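Coelenterazine-binding protein with bound coelenterazine (Renilla muelleri, PDB 2HPS) binds coelenterazine and, as a calcium-dependent protein, probably makes this luciferin available to luciferase and oxygen only when calcium is bound. Local coordinates at residues A100-Q103 with S104-Y108; E37-A40 with V41-K45; G69-P72 with G73-I76; P133-T136 with D137-I141; G117-L121 with P122-A126. One frame throughout, in Å; residues are numbered along the deposited sequence.

Contact 1: A100-Q103 with S104-Y108; sequences AVIQ and SLIMY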
# COMPACT_ATOMS: atom_id res chain seq x y z
N ALA A 100 -7.90 4.57 8.19
CA ALA A 100 -7.19 3.49 7.47
C ALA A 100 -6.52 3.91 6.16
O ALA A 100 -5.60 3.22 5.68
CB ALA A 100 -8.12 2.33 7.22
N VAL A 101 -6.96 5.03 5.58
CA VAL A 101 -6.38 5.48 4.31
C VAL A 101 -5.34 6.58 4.46
O VAL A 101 -4.73 7.02 3.48
CB VAL A 101 -7.47 5.89 3.29
CG1 VAL A 101 -8.42 4.70 3.05
CG2 VAL A 101 -8.24 7.13 3.76
N ILE A 102 -5.15 7.02 5.70
CA ILE A 102 -4.15 8.05 5.99
C ILE A 102 -2.75 7.69 5.49
O ILE A 102 -2.07 8.52 4.89
CB ILE A 102 -4.20 8.41 7.51
CG1 ILE A 102 -5.54 9.10 7.82
CG2 ILE A 102 -2.99 9.21 7.94
CD1 ILE A 102 -5.70 10.53 7.22
N GLN A 103 -2.34 6.44 5.69
CA GLN A 103 -1.06 5.98 5.19
C GLN A 103 -0.93 6.18 3.67
O GLN A 103 0.08 6.68 3.17
CB GLN A 103 -0.91 4.51 5.56
CG GLN A 103 0.46 3.95 5.41
CD GLN A 103 0.47 2.45 5.73
OE1 GLN A 103 -0.58 1.79 5.74
NE2 GLN A 103 1.64 1.92 6.01
N SER A 104 -1.98 5.81 2.94
CA SER A 104 -1.96 5.93 1.49
C SER A 104 -1.97 7.39 1.05
O SER A 104 -1.38 7.73 0.04
CB SER A 104 -3.14 5.17 0.88
OG SER A 104 -2.96 3.77 1.00
N LEU A 105 -2.68 8.24 1.79
CA LEU A 105 -2.71 9.68 1.48
C LEU A 105 -1.36 10.35 1.75
O LEU A 105 -0.95 11.27 1.02
CB LEU A 105 -3.84 10.38 2.24
CG LEU A 105 -5.24 10.04 1.71
CD1 LEU A 105 -6.36 10.60 2.59
CD2 LEU A 105 -5.43 10.47 0.24
N ILE A 106 -0.66 9.89 2.79
CA ILE A 106 0.74 10.31 3.00
C ILE A 106 1.59 9.93 1.79
O ILE A 106 2.33 10.77 1.26
CB ILE A 106 1.33 9.74 4.31
CG1 ILE A 106 0.64 10.40 5.51
CG2 ILE A 106 2.88 9.92 4.36
CD1 ILE A 106 1.17 9.92 6.85
N MSE A 107 1.46 8.68 1.33
CA MSE A 107 2.18 8.25 0.14
C MSE A 107 1.81 9.07 -1.08
O MSE A 107 2.68 9.46 -1.84
CB MSE A 107 1.99 6.77 -0.13
CG MSE A 107 2.49 5.94 1.03
SE MSE A 107 2.30 4.02 0.67
CE MSE A 107 3.18 3.88 -0.50
N TYR A 108 0.52 9.35 -1.26
CA TYR A 108 0.11 10.16 -2.41
C TYR A 108 0.80 11.53 -2.39
O TYR A 108 1.31 11.99 -3.43
CB TYR A 108 -1.42 10.30 -2.52
CG TYR A 108 -1.82 11.02 -3.79
CD1 TYR A 108 -2.06 10.30 -4.96
CD2 TYR A 108 -1.88 12.41 -3.84
CE1 TYR A 108 -2.40 10.95 -6.16
CE2 TYR A 108 -2.21 13.09 -5.03
CZ TYR A 108 -2.48 12.35 -6.18
OH TYR A 108 -2.79 12.98 -7.36
O HOH W 1 -3.67 3.39 3.65
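With chi1 at -58° in Val-101 and -71° in Leu-105, the two side chains lie side by side and point the same way, and CG2 of Val-101 meets CD1 of Leu-105 at 4.1 Å. The Leu-105 torsion sets CG anti to its carbonyl carbon, which folds it back to 3.5 Å from Val-101 O. One residue on, Ile-102 CG2 and Ile-106 CD1 form a looser pair at 4.4 Å. Beneath these apolar contacts runs the first turn of helix 102-111: Leu-105 N donates to Val-101 O at 2.9 Å, Ile-106 N to Ile-102 O, and Met-107 N to Gln-103 O. Met-107, here selenomethionine, also lays its CG against Gln-103 O at 3.3 Å. Gln-103 extends fully, and its NE2 bonds Tyr-36 OH; both Gln-103 and Met-107 touch the bound c2-hydroxy-coelenterazine. Just ahead of the helix a water donates to Ala-100 O at 2.8 Å and is hydrogen-bonded to Ser-104 OG at 2.8 Å. Backbone bonds and a water bridge thus hold the helix start, while the Val-101 and Leu-105 pair contributes apolar packing, with Val-101 turned to Leu-161 of helix 157-169 and Gln-103 and Met-107 to the ligand.

Contact 2: E37-A40 with V41-K45; sequences ELIA and VRIAK. With CTZ (c2-hydroxy-coelenterazine), chain B.
Arg-42 passes obliquely across Leu-38, whose CD2 sits 3.8 Å above one face of the guanidinium group, offset toward its rim. That face therefore meets hydrocarbon, while NH1 finds its acceptor outside the turn, at Val-131 O. The backbone beneath is satisfied by four successive helical bonds. Val-41 N reaches Glu-37 O, Arg-42 N reaches Leu-38 O, Ile-43 N reaches Ile-39 O and Ala-44 N reaches Ala-40 O, all at 2.9 to 3.0 Å. Glu-37 turns its carboxylate away from this turn, and OE1 forms a salt bridge with Arg-58. On the ligand side, Ile-39 CG2, anti to the backbone N, touches C10 of c2-hydroxy-coelenterazine at 3.5 Å and Ile-43 CD1 at 3.8 Å, so a single methyl serves both ligand and neighbour. CD1 of Ile-39 follows the ligand to C16 at 3.7 Å. Ile-39 and Ile-43 share Phe-61 as a neighbour, which packs helix 33-47 on helix 51-68 of its own N-terminal half. Through Ile-43, helix 33-47 also reaches across to the C-terminal half, meeting Met-107 and Cys-110 of helix 102-111 and Phe-127 of helix 121-131.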
# COMPACT_ATOMS: atom_id res chain seq x y z
N GLU A 37 9.41 -0.47 8.44
CA GLU A 37 10.10 0.82 8.56
C GLU A 37 10.98 1.10 7.36
O GLU A 37 11.15 2.25 6.98
CB GLU A 37 10.97 0.84 9.83
CG GLU A 37 10.20 0.72 11.14
CD GLU A 37 11.12 0.84 12.35
OE1 GLU A 37 11.49 1.98 12.68
OE2 GLU A 37 11.47 -0.20 12.95
N LEU A 38 11.55 0.06 6.75
CA LEU A 38 12.38 0.26 5.57
C LEU A 38 11.59 0.94 4.45
O LEU A 38 12.13 1.79 3.74
CB LEU A 38 12.94 -1.08 5.08
CG LEU A 38 13.77 -1.06 3.78
CD1 LEU A 38 15.00 -0.17 3.88
CD2 LEU A 38 14.17 -2.51 3.40
N ILE A 39 10.34 0.54 4.27
CA ILE A 39 9.45 1.18 3.29
C ILE A 39 9.30 2.68 3.60
O ILE A 39 9.47 3.52 2.71
CB ILE A 39 8.09 0.47 3.24
CG1 ILE A 39 8.30 -0.94 2.70
CG2 ILE A 39 7.08 1.28 2.37
CD1 ILE A 39 7.12 -1.85 2.85
N ALA A 40 9.03 3.02 4.86
CA ALA A 40 8.91 4.43 5.23
C ALA A 40 10.22 5.20 4.97
O ALA A 40 10.20 6.35 4.53
CB ALA A 40 8.46 4.56 6.70
N VAL A 41 11.36 4.57 5.23
CA VAL A 41 12.66 5.20 4.93
C VAL A 41 12.85 5.44 3.42
O VAL A 41 13.35 6.49 2.99
CB VAL A 41 13.83 4.36 5.50
CG1 VAL A 41 15.17 4.81 4.91
CG2 VAL A 41 13.85 4.46 7.04
N ARG A 42 12.46 4.46 2.61
CA ARG A 42 12.55 4.63 1.16
C ARG A 42 11.63 5.77 0.69
O ARG A 42 12.00 6.54 -0.21
CB ARG A 42 12.24 3.31 0.46
CG ARG A 42 13.35 2.25 0.66
CD ARG A 42 12.96 1.00 -0.11
NE ARG A 42 14.01 -0.03 -0.09
CZ ARG A 42 13.82 -1.26 -0.55
NH1 ARG A 42 12.63 -1.58 -1.05
NH2 ARG A 42 14.80 -2.16 -0.51
N ILE A 43 10.44 5.86 1.30
CA ILE A 43 9.46 6.91 0.98
C ILE A 43 10.07 8.29 1.27
O ILE A 43 10.06 9.19 0.43
CB ILE A 43 8.13 6.70 1.74
CG1 ILE A 43 7.35 5.53 1.15
CG2 ILE A 43 7.25 7.99 1.71
CD1 ILE A 43 6.23 5.00 2.02
N ALA A 44 10.65 8.43 2.46
CA ALA A 44 11.25 9.71 2.88
C ALA A 44 12.39 10.14 1.94
O ALA A 44 12.55 11.33 1.62
CB ALA A 44 11.75 9.59 4.32
N LYS A 45 13.19 9.18 1.50
CA LYS A 45 14.32 9.47 0.62
C LYS A 45 13.88 9.99 -0.75
O LYS A 45 14.36 11.04 -1.20
CB LYS A 45 15.21 8.23 0.48
CG LYS A 45 16.51 8.48 -0.28
CD LYS A 45 17.43 7.25 -0.18
CE LYS A 45 18.90 7.59 -0.38
NZ LYS A 45 19.72 6.37 -0.11
N1 CTZ B . 3.35 -0.10 -2.05
C2 CTZ B . 4.51 -0.56 -1.50
C3 CTZ B . 5.00 -1.50 -2.52
N4 CTZ B . 4.17 -1.54 -3.56
C5 CTZ B . 4.22 -2.26 -4.71
C6 CTZ B . 3.17 -2.12 -5.63
N7 CTZ B . 2.14 -1.28 -5.39
C8 CTZ B . 2.07 -0.55 -4.26
C9 CTZ B . 3.16 -0.70 -3.27
C10 CTZ B . 5.10 -0.18 -0.17
C11 CTZ B . 4.11 -0.64 0.88
C12 CTZ B . 3.42 0.31 1.64
C13 CTZ B . 2.50 -0.08 2.60
C14 CTZ B . 2.28 -1.44 2.80
C15 CTZ B . 2.97 -2.41 2.04
C16 CTZ B . 3.89 -2.00 1.08
O17 CTZ B . 1.38 -1.83 3.74
O18 CTZ B . 6.08 -2.20 -2.45
C19 CTZ B . 3.23 -2.87 -6.90
C20 CTZ B . 3.76 -4.16 -6.97
C21 CTZ B . 3.81 -4.83 -8.19
C22 CTZ B . 3.33 -4.22 -9.35
C23 CTZ B . 2.81 -2.93 -9.30
C24 CTZ B . 2.76 -2.25 -8.07
O25 CTZ B . 3.39 -4.90 -10.53
C26 CTZ B . 0.92 0.39 -3.94
C27 CTZ B . 1.18 1.72 -4.58
C28 CTZ B . 1.40 2.87 -3.81
C29 CTZ B . 1.63 4.09 -4.45
C30 CTZ B . 1.65 4.15 -5.85
C31 CTZ B . 1.41 3.01 -6.62
C32 CTZ B . 1.17 1.79 -5.98

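Contact 3: G69-P72 with G73-I76; sequences GLAP and GVRI
Val-74 closes a tight turn on Ala-71: its N donates to Ala-71 O at 3.2 Å, the N-H...O angle being 164° although the donor stands 42° out of the carbonyl plane. The side chain follows the backbone in. With chi1 at -46°, CG2 lies between the backbone N and the carbonyl carbon and comes to 3.3 Å from Ala-71 O and 3.6 Å from Gly-69 O; it also meets Ala-71 CB at 4.1 Å. Cutting Val-74 back to an alanine removes both methyls, which would probably open a gap over Gly-69 O and leave Ala-71 CB without its apolar partner. Pro-72 takes the first inner corner of the turn, its ring fixing phi, and Gly-73 takes the second with positive phi, where a CB would collide with Pro-72 O. Ile-76 is the third main contributor. It crosses Leu-70 at about a right angle, its CG1 resting 3.7 Å from Leu-70 CD2, while its CD1 lies 3.8 Å from Gly-69 O. Gly-69 ends helix 51-68 in a Schellman motif; Leu-70 centres an inverse gamma turn, and Leu-70 O accepts from Arg-33 NH1. The type II beta turn from Ala-71 to Val-74 then leads from the helix end into strand 75-77. There Ile-76 pairs through its backbone with Ile-31, the short antiparallel strand pairing characteristic of the loops of paired EF-hands.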
# COMPACT_ATOMS: atom_id res chain seq x y z
N GLY A 69 0.37 -6.83 13.50
CA GLY A 69 1.03 -7.78 14.39
C GLY A 69 2.54 -7.75 14.28
O GLY A 69 3.23 -8.69 14.72
N LEU A 70 3.08 -6.68 13.69
CA LEU A 70 4.52 -6.53 13.54
C LEU A 70 5.09 -5.83 14.78
O LEU A 70 5.62 -4.72 14.70
CB LEU A 70 4.88 -5.77 12.27
CG LEU A 70 4.40 -6.41 10.96
CD1 LEU A 70 4.89 -5.55 9.80
CD2 LEU A 70 4.92 -7.84 10.86
N ALA A 71 4.95 -6.52 15.91
CA ALA A 71 5.42 -6.03 17.21
C ALA A 71 6.94 -6.00 17.25
O ALA A 71 7.60 -6.74 16.51
CB ALA A 71 4.86 -6.92 18.33
N PRO A 72 7.53 -5.12 18.10
CA PRO A 72 8.99 -5.12 18.21
C PRO A 72 9.53 -6.52 18.51
O PRO A 72 8.96 -7.26 19.32
CB PRO A 72 9.24 -4.18 19.40
CG PRO A 72 8.07 -3.28 19.42
CD PRO A 72 6.90 -4.09 18.94
N GLY A 73 10.59 -6.89 17.80
CA GLY A 73 11.27 -8.15 18.05
C GLY A 73 10.70 -9.41 17.42
O GLY A 73 11.40 -10.43 17.36
N VAL A 74 9.46 -9.35 16.94
CA VAL A 74 8.83 -10.55 16.36
C VAL A 74 9.08 -10.62 14.85
O VAL A 74 9.37 -9.62 14.19
CB VAL A 74 7.31 -10.70 16.69
CG1 VAL A 74 7.03 -10.45 18.17
CG2 VAL A 74 6.44 -9.80 15.81
N ARG A 75 8.97 -11.84 14.34
CA ARG A 75 9.12 -12.13 12.94
C ARG A 75 7.94 -13.03 12.68
O ARG A 75 7.79 -14.05 13.35
CB ARG A 75 10.45 -12.86 12.73
CG ARG A 75 10.69 -13.43 11.37
CD ARG A 75 12.12 -13.93 11.27
NE ARG A 75 12.40 -14.51 9.96
CZ ARG A 75 12.30 -15.81 9.67
NH1 ARG A 75 11.93 -16.68 10.61
NH2 ARG A 75 12.58 -16.24 8.45
N ILE A 76 7.04 -12.63 11.78
CA ILE A 76 5.85 -13.43 11.48
C ILE A 76 5.78 -13.71 9.98
O ILE A 76 6.40 -12.99 9.19
CB ILE A 76 4.52 -12.80 12.00
CG1 ILE A 76 4.23 -11.46 11.32
CG2 ILE A 76 4.57 -12.62 13.54
CD1 ILE A 76 2.81 -10.91 11.69

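Contact 4: P133-T136 with D137-I141; sequences PDLT and DDKAI. With CTZ (c2-hydroxy-coelenterazine), chain B.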
# COMPACT_ATOMS: atom_id res chain seq x y z
N PRO A 133 12.36 -1.10 -5.81
CA PRO A 133 13.42 -1.05 -6.84
C PRO A 133 13.54 -2.33 -7.66
O PRO A 133 14.17 -2.33 -8.73
CB PRO A 133 14.70 -0.78 -6.05
CG PRO A 133 14.36 -1.12 -4.60
CD PRO A 133 12.88 -0.97 -4.43
N ASP A 134 12.94 -3.41 -7.18
CA ASP A 134 12.89 -4.67 -7.90
C ASP A 134 11.88 -4.62 -9.07
O ASP A 134 11.90 -5.49 -9.96
CB ASP A 134 12.50 -5.79 -6.93
CG ASP A 134 11.18 -5.52 -6.24
OD1 ASP A 134 11.06 -4.46 -5.58
OD2 ASP A 134 10.24 -6.35 -6.37
N LEU A 135 11.00 -3.62 -9.08
CA LEU A 135 9.93 -3.51 -10.07
C LEU A 135 10.39 -2.95 -11.41
O LEU A 135 10.95 -1.85 -11.46
CB LEU A 135 8.78 -2.64 -9.53
CG LEU A 135 8.05 -3.21 -8.30
CD1 LEU A 135 7.05 -2.20 -7.74
CD2 LEU A 135 7.36 -4.53 -8.62
N THR A 136 10.17 -3.73 -12.48
CA THR A 136 10.52 -3.33 -13.85
C THR A 136 9.73 -2.10 -14.27
O THR A 136 8.63 -1.83 -13.75
CB THR A 136 10.20 -4.44 -14.86
OG1 THR A 136 8.81 -4.76 -14.80
CG2 THR A 136 11.00 -5.71 -14.56
N ASP A 137 10.26 -1.38 -15.26
CA ASP A 137 9.52 -0.27 -15.87
C ASP A 137 8.14 -0.74 -16.37
O ASP A 137 7.13 -0.06 -16.16
CB ASP A 137 10.31 0.36 -17.02
CG ASP A 137 11.62 0.97 -16.58
OD1 ASP A 137 11.86 1.18 -15.37
OD2 ASP A 137 12.46 1.26 -17.48
N ASP A 138 8.09 -1.92 -16.99
CA ASP A 138 6.83 -2.49 -17.45
C ASP A 138 5.83 -2.59 -16.30
O ASP A 138 4.71 -2.12 -16.43
CB ASP A 138 7.03 -3.87 -18.10
CG ASP A 138 5.72 -4.54 -18.43
OD1 ASP A 138 4.91 -3.94 -19.17
OD2 ASP A 138 5.46 -5.66 -17.95
N LYS A 139 6.23 -3.17 -15.17
CA LYS A 139 5.32 -3.27 -14.04
C LYS A 139 4.86 -1.93 -13.51
O LYS A 139 3.67 -1.76 -13.20
CB LYS A 139 5.91 -4.14 -12.91
CG LYS A 139 5.92 -5.62 -13.28
CD LYS A 139 6.54 -6.46 -12.16
CE LYS A 139 7.09 -7.81 -12.69
NZ LYS A 139 6.12 -8.53 -13.57
N ALA A 140 5.77 -0.97 -13.40
CA ALA A 140 5.41 0.34 -12.83
C ALA A 140 4.45 1.08 -13.75
O ALA A 140 3.49 1.69 -13.31
CB ALA A 140 6.66 1.17 -12.59
N ILE A 141 4.70 0.98 -15.05
CA ILE A 141 3.91 1.71 -16.04
C ILE A 141 2.55 1.06 -16.23
O ILE A 141 1.53 1.74 -16.38
CB ILE A 141 4.69 1.83 -17.37
CG1 ILE A 141 5.92 2.72 -17.14
CG2 ILE A 141 3.79 2.40 -18.48
CD1 ILE A 141 6.97 2.68 -18.24
N1 CTZ B . 3.35 -0.10 -2.05
C2 CTZ B . 4.51 -0.56 -1.50
C3 CTZ B . 5.00 -1.50 -2.52
N4 CTZ B . 4.17 -1.54 -3.56
C5 CTZ B . 4.22 -2.26 -4.71
C6 CTZ B . 3.17 -2.12 -5.63
N7 CTZ B . 2.14 -1.28 -5.39
C8 CTZ B . 2.07 -0.55 -4.26
C9 CTZ B . 3.16 -0.70 -3.27
C10 CTZ B . 5.10 -0.18 -0.17
C11 CTZ B . 4.11 -0.64 0.88
C12 CTZ B . 3.42 0.31 1.64
C13 CTZ B . 2.50 -0.08 2.60
C14 CTZ B . 2.28 -1.44 2.80
C15 CTZ B . 2.97 -2.41 2.04
C16 CTZ B . 3.89 -2.00 1.08
O17 CTZ B . 1.38 -1.83 3.74
O18 CTZ B . 6.08 -2.20 -2.45
C19 CTZ B . 3.23 -2.87 -6.90
C20 CTZ B . 3.76 -4.16 -6.97
C21 CTZ B . 3.81 -4.83 -8.19
C22 CTZ B . 3.33 -4.22 -9.35
C23 CTZ B . 2.81 -2.93 -9.30
C24 CTZ B . 2.76 -2.25 -8.07
O25 CTZ B . 3.39 -4.90 -10.53
C26 CTZ B . 0.92 0.39 -3.94
C27 CTZ B . 1.18 1.72 -4.58
C28 CTZ B . 1.40 2.87 -3.81
C29 CTZ B . 1.63 4.09 -4.45
C30 CTZ B . 1.65 4.15 -5.85
C31 CTZ B . 1.41 3.01 -6.62
C32 CTZ B . 1.17 1.79 -5.98
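Leu-135 and Lys-139, which meet at 4.1 Å through CD2 and CD, lie on the same side of the flat hydroxyphenyl ring of c2-hydroxy-coelenterazine. Leu-135 CD1 lies over the ring, 3.9 Å from C20, whereas CD2 stands above the plane but outside the rim, 3.6 Å from C21. Lys-139 takes the hydroxyl end, its CB 3.5 Å from O25, so aliphatic carbon borders that oxygen here. The same lysine also takes part in the cap. Its backbone N donates to Thr-136 OG1 at 3.1 Å with an N-H...O angle of 164°, the capping bond of the N-cap residue. A chi1 of 59° holds OG1 between the backbone N and the carbonyl carbon of Thr-136, facing the first turn, where it also rests 3.4 Å from Lys-139 CG. Thr-136 O accepts from Ala-140 N at 3.0 Å, so the threonine grips helix 137-147 by hydroxyl and carbonyl alike. Asp-137 sends OD1 to Lys-125 in a salt bridge and to Gln-129, whose NE2 also bonds Leu-135 O. The chemistry is thus split: apolar carbon faces the ligand, and the cap secures the helix start together with Asp-137 and Asp-138, whose negative charge would probably interact favourably with the positive end of the helix dipole.

Contact 5: G117-L121 with P122-A126; sequences GYVSL and PEFKA. With CTZ (c2-hydroxy-coelenterazine), chain B.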
# COMPACT_ATOMS: atom_id res chain seq x y z
N GLY A 117 -2.59 17.85 -6.28
CA GLY A 117 -3.65 16.84 -6.31
C GLY A 117 -3.70 16.05 -7.61
O GLY A 117 -4.73 15.45 -7.93
N TYR A 118 -2.58 16.07 -8.35
CA TYR A 118 -2.37 15.24 -9.55
C TYR A 118 -0.98 14.65 -9.56
O TYR A 118 -0.03 15.28 -9.12
CB TYR A 118 -2.54 16.05 -10.84
CG TYR A 118 -3.93 16.60 -11.00
CD1 TYR A 118 -4.96 15.82 -11.54
CD2 TYR A 118 -4.22 17.90 -10.59
CE1 TYR A 118 -6.25 16.34 -11.66
CE2 TYR A 118 -5.49 18.43 -10.72
CZ TYR A 118 -6.50 17.64 -11.24
OH TYR A 118 -7.76 18.20 -11.35
N VAL A 119 -0.86 13.43 -10.10
CA VAL A 119 0.45 12.81 -10.28
C VAL A 119 0.60 12.28 -11.71
O VAL A 119 -0.31 11.65 -12.24
CB VAL A 119 0.75 11.68 -9.22
CG1 VAL A 119 0.70 12.23 -7.79
CG2 VAL A 119 -0.20 10.49 -9.35
N SER A 120 1.73 12.56 -12.34
CA SER A 120 2.01 12.10 -13.70
C SER A 120 2.70 10.74 -13.66
O SER A 120 3.14 10.28 -12.60
CB SER A 120 2.96 13.09 -14.38
OG SER A 120 4.23 13.05 -13.73
N LEU A 121 2.86 10.15 -14.85
CA LEU A 121 3.61 8.90 -14.94
C LEU A 121 5.05 9.02 -14.41
O LEU A 121 5.44 8.19 -13.59
CB LEU A 121 3.56 8.31 -16.36
CG LEU A 121 4.44 7.08 -16.61
CD1 LEU A 121 4.04 5.89 -15.74
CD2 LEU A 121 4.35 6.72 -18.11
N PRO A 122 5.84 10.01 -14.89
CA PRO A 122 7.19 10.13 -14.33
C PRO A 122 7.22 10.18 -12.80
O PRO A 122 8.05 9.51 -12.17
CB PRO A 122 7.70 11.44 -14.93
CG PRO A 122 7.01 11.50 -16.25
CD PRO A 122 5.62 10.99 -15.98
N GLU A 123 6.32 10.95 -12.20
CA GLU A 123 6.26 11.06 -10.73
C GLU A 123 5.96 9.71 -10.05
O GLU A 123 6.64 9.30 -9.10
CB GLU A 123 5.17 12.05 -10.33
CG GLU A 123 5.60 13.49 -10.52
CD GLU A 123 4.48 14.47 -10.23
OE1 GLU A 123 3.35 14.28 -10.76
OE2 GLU A 123 4.72 15.41 -9.46
N PHE A 124 4.92 9.07 -10.56
CA PHE A 124 4.39 7.81 -10.06
C PHE A 124 5.44 6.70 -10.21
O PHE A 124 5.72 5.98 -9.25
CB PHE A 124 3.15 7.50 -10.88
CG PHE A 124 2.43 6.25 -10.50
CD1 PHE A 124 1.25 6.31 -9.74
CD2 PHE A 124 2.87 5.01 -10.96
CE1 PHE A 124 0.54 5.14 -9.43
CE2 PHE A 124 2.17 3.84 -10.64
CZ PHE A 124 1.01 3.90 -9.90
N LYS A 125 6.04 6.61 -11.39
CA LYS A 125 7.09 5.60 -11.64
C LYS A 125 8.31 5.77 -10.73
O LYS A 125 8.83 4.78 -10.19
CB LYS A 125 7.49 5.62 -13.12
CG LYS A 125 8.53 4.58 -13.55
CD LYS A 125 8.84 4.74 -15.06
CE LYS A 125 9.98 3.83 -15.53
NZ LYS A 125 11.32 4.26 -14.98
N ALA A 126 8.76 7.02 -10.55
CA ALA A 126 9.91 7.31 -9.68
C ALA A 126 9.63 6.88 -8.24
O ALA A 126 10.48 6.26 -7.58
CB ALA A 126 10.28 8.79 -9.73
N1 CTZ B . 3.35 -0.10 -2.05
C2 CTZ B . 4.51 -0.56 -1.50
C3 CTZ B . 5.00 -1.50 -2.52
N4 CTZ B . 4.17 -1.54 -3.56
C5 CTZ B . 4.22 -2.26 -4.71
C6 CTZ B . 3.17 -2.12 -5.63
N7 CTZ B . 2.14 -1.28 -5.39
C8 CTZ B . 2.07 -0.55 -4.26
C9 CTZ B . 3.16 -0.70 -3.27
C10 CTZ B . 5.10 -0.18 -0.17
C11 CTZ B . 4.11 -0.64 0.88
C12 CTZ B . 3.42 0.31 1.64
C13 CTZ B . 2.50 -0.08 2.60
C14 CTZ B . 2.28 -1.44 2.80
C15 CTZ B . 2.97 -2.41 2.04
C16 CTZ B . 3.89 -2.00 1.08
O17 CTZ B . 1.38 -1.83 3.74
O18 CTZ B . 6.08 -2.20 -2.45
C19 CTZ B . 3.23 -2.87 -6.90
C20 CTZ B . 3.76 -4.16 -6.97
C21 CTZ B . 3.81 -4.83 -8.19
C22 CTZ B . 3.33 -4.22 -9.35
C23 CTZ B . 2.81 -2.93 -9.30
C24 CTZ B . 2.76 -2.25 -8.07
O25 CTZ B . 3.39 -4.90 -10.53
C26 CTZ B . 0.92 0.39 -3.94
C27 CTZ B . 1.18 1.72 -4.58
C28 CTZ B . 1.40 2.87 -3.81
C29 CTZ B . 1.63 4.09 -4.45
C30 CTZ B . 1.65 4.15 -5.85
C31 CTZ B . 1.41 3.01 -6.62
C32 CTZ B . 1.17 1.79 -5.98
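From Ser-120 to Glu-123 the chain swings out of strand 118-120 into helix 122-126 at 78°, the two axes approaching to 6.1 Å. The corner is a capping box. Ser-120 N donates at 2.8 Å to Glu-123 OE1, which accepts through its anti lone pair, and Glu-123 N returns a weak bond to Ser-120 OG at 3.3 Å. Phe-124 N to Ser-120 O, 3.0 Å, and Lys-125 N to Leu-121 O, 2.8 Å, continue the helix. Glu-123 OE2 is taken by Thr-113 OG1; with no metal bound here, this probable calcium ligand is occupied with protein donors. With an alanine for Glu-123, Ser-120 N would probably be left without OE1, Thr-113 OG1 without OE2, and the probable calcium site without one of its carboxylate ligands. Phe-124 CG, anti to the backbone N with chi1 -179°, carries the ring inward until CZ is 3.4 Å from C31 of c2-hydroxy-coelenterazine, obliquely; Val-119 CG2 approaches the ring edge, 4.4 Å from CD1. Val-119 pairs through its backbone with Ile-155 of strand 154-156 and packs on Tyr-108 of helix 102-111, while the Phe-124 ring meets Phe-144 of helix 137-147 edge-to-face, joining EF-hands 3 and 4, which probably bind calcium.

Contact 1 lies deepest, about 8 Å from the chain centre, and touches contact 2 where Met-107 CG meets Ile-43 CD1 at 4.0 Å, joining helices 102-111 and 33-47 by apolar packing. It also reaches contact 5, where Tyr-108 OH lies 3.2 Å from Gly-117 O, a probable hydrogen bond. Contacts 4 and 5 belong to successive helices and meet through both charge and hydrocarbon, Leu-121 packing on Ile-141. Contacts 1, 2, 4 and 5 all reach the ligand, and contacts 4 and 5 add capped helix starts. Contact 3, which does not reach it, is the surface member, a turn remote from the annotated sites and across the chain centre from contact 5, about 33 Å between centres.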